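PDB 4FMR: uncharacterized protein from Bacteroides vulgatus, which is of unknown function but probably binds DNA, pairing an HU/IHF-like DNA-binding domain with an Ig-like DUF4469 domain. Local coordinates for residues G82-R87 with N100-S105. Numbering follows the deposited sequence.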
# COMPACT_ATOMS: atom_id res chain seq x y z
N GLY B 82 -2.59 -4.10 7.17
CA GLY B 82 -3.75 -3.86 6.33
C GLY B 82 -4.94 -3.40 7.13
O GLY B 82 -5.09 -3.75 8.31
N VAL B 83 -5.80 -2.62 6.48
CA VAL B 83 -7.07 -2.15 7.01
C VAL B 83 -7.98 -1.83 5.81
O VAL B 83 -7.51 -1.32 4.79
CB VAL B 83 -6.94 -0.96 8.03
CG1 VAL B 83 -6.54 0.36 7.36
CG2 VAL B 83 -8.21 -0.79 8.88
N ALA B 84 -9.28 -2.15 5.94
CA ALA B 84 -10.30 -1.78 4.94
C ALA B 84 -10.45 -0.25 4.89
O ALA B 84 -10.40 0.44 5.93
CB ALA B 84 -11.65 -2.42 5.29
N GLN B 85 -10.65 0.28 3.67
CA GLN B 85 -10.89 1.71 3.43
C GLN B 85 -12.07 1.85 2.47
O GLN B 85 -12.38 0.90 1.74
CB GLN B 85 -9.64 2.40 2.85
CG GLN B 85 -8.36 2.25 3.64
CD GLN B 85 -8.12 3.42 4.54
OE1 GLN B 85 -8.53 3.43 5.68
NE2 GLN B 85 -7.43 4.42 4.04
N PHE B 86 -12.66 3.04 2.42
CA PHE B 86 -13.82 3.36 1.56
C PHE B 86 -13.50 4.43 0.52
O PHE B 86 -12.70 5.33 0.76
CB PHE B 86 -15.00 3.85 2.42
CG PHE B 86 -15.39 2.86 3.50
CD1 PHE B 86 -15.89 1.60 3.16
CD2 PHE B 86 -15.21 3.16 4.85
CE1 PHE B 86 -16.24 0.68 4.15
CE2 PHE B 86 -15.58 2.24 5.84
CZ PHE B 86 -16.09 1.01 5.48
N ARG B 87 -14.11 4.30 -0.67
CA ARG B 87 -13.97 5.32 -1.72
C ARG B 87 -15.32 5.95 -1.97
O ARG B 87 -16.36 5.30 -1.79
CB ARG B 87 -13.40 4.76 -3.03
CG ARG B 87 -11.99 4.23 -2.98
CD ARG B 87 -11.45 4.01 -4.39
NE ARG B 87 -10.55 2.85 -4.49
CZ ARG B 87 -9.24 2.88 -4.27
NH1 ARG B 87 -8.65 4.00 -3.90
NH2 ARG B 87 -8.52 1.77 -4.39
N ASN B 100 -19.78 3.96 -4.34
CA ASN B 100 -18.87 3.62 -3.25
C ASN B 100 -18.28 2.25 -3.43
O ASN B 100 -18.94 1.35 -3.96
CB ASN B 100 -19.59 3.69 -1.90
CG ASN B 100 -20.22 5.02 -1.59
OD1 ASN B 100 -21.44 5.12 -1.42
ND2 ASN B 100 -19.39 6.07 -1.47
N SER B 101 -17.04 2.10 -2.96
CA SER B 101 -16.31 0.85 -3.00
C SER B 101 -15.41 0.69 -1.78
O SER B 101 -15.08 1.65 -1.07
CB SER B 101 -15.49 0.74 -4.29
OG SER B 101 -14.52 1.77 -4.42
N ILE B 102 -15.04 -0.56 -1.53
CA ILE B 102 -14.14 -1.02 -0.50
C ILE B 102 -12.83 -1.43 -1.17
O ILE B 102 -12.84 -1.99 -2.26
CB ILE B 102 -14.75 -2.20 0.31
CG1 ILE B 102 -16.19 -1.92 0.82
CG2 ILE B 102 -13.81 -2.70 1.44
CD1 ILE B 102 -16.96 -3.22 1.29
N TYR B 103 -11.72 -1.15 -0.50
CA TYR B 103 -10.39 -1.61 -0.86
C TYR B 103 -9.66 -1.82 0.44
O TYR B 103 -10.14 -1.41 1.51
CB TYR B 103 -9.65 -0.68 -1.85
CG TYR B 103 -9.20 0.64 -1.25
CD1 TYR B 103 -10.08 1.72 -1.16
CD2 TYR B 103 -7.89 0.81 -0.79
CE1 TYR B 103 -9.66 2.95 -0.64
CE2 TYR B 103 -7.47 2.03 -0.25
CZ TYR B 103 -8.35 3.10 -0.20
OH TYR B 103 -7.92 4.29 0.33
N VAL B 104 -8.52 -2.48 0.36
CA VAL B 104 -7.68 -2.69 1.52
C VAL B 104 -6.41 -1.90 1.28
O VAL B 104 -5.74 -2.07 0.25
CB VAL B 104 -7.41 -4.21 1.81
CG1 VAL B 104 -6.39 -4.41 2.93
CG2 VAL B 104 -8.70 -4.93 2.13
N SER B 105 -6.11 -1.02 2.19
CA SER B 105 -4.89 -0.23 2.17
C SER B 105 -3.77 -1.03 2.84
O SER B 105 -3.97 -1.51 3.96
CB SER B 105 -5.09 1.10 2.88
OG SER B 105 -3.97 1.91 2.58
O HOH W 1 -5.98 5.52 2.20
O HOH W 2 -10.04 6.15 0.74
O HOH W 3 -12.10 0.51 -4.80
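The carbonyl oxygen Arg87 O is held by two N-H groups and a CA-H. Asn100 ND2 reaches it at 3.1 Å, nearly straight and on a lone pair, with the oxygen in the amide plane. Ser101 N adds a weak bond, and Asn100 CA brings its hydrogen close. The amide is itself well anchored: ND2 also bonds Val89 O, and OD1 takes Asp96 N. From here the two strands run antiparallel, most firmly where Gln85 N meets Tyr103 O at 2.8 Å and Tyr103 N returns to Gln85 O at 3.1 Å.

Tyr103 CG sits in the crowded position between backbone N and carbonyl carbon (chi1 70°), which swings the ring across to the partner strand. Gln85 CB presses on one face, 3.4 Å from Tyr103 CZ, as a CH-pi contact. Against the opposite face lies the Arg87 guanidinium, its plane within 9° of the ring's, making a cation-pi stack with NH2 3.4 Å from Tyr103 CG. A water in the guanidinium plane ties Arg87 NE to Ser101 OG and helps fix its rotation. A second, in the ring plane, joins Tyr103 OH to Phe86 O. An alanine in place of Tyr103 would probably loosen both Arg87 and Gln85, since each would lose the ring it packs on, and the hydroxyl's water link to Phe86 O would go too.

On the sheet face shared by Gln85, Tyr103 and Ser105, Gln85 CG rests on Ser105 CB, while Ser105 OG bonds Asp145 OD2 of the second subunit. On the face carrying Phe86 and Ile102, Phe86 CE1 touches Ile102 CG1 at 4.2 Å; Trp95 of the connecting loop meets both residues. The pairing is that of an antiparallel beta hairpin, consistent with the two-stranded arm of HU/IHF-like domains, which in DNA-binding relatives reaches around the duplex.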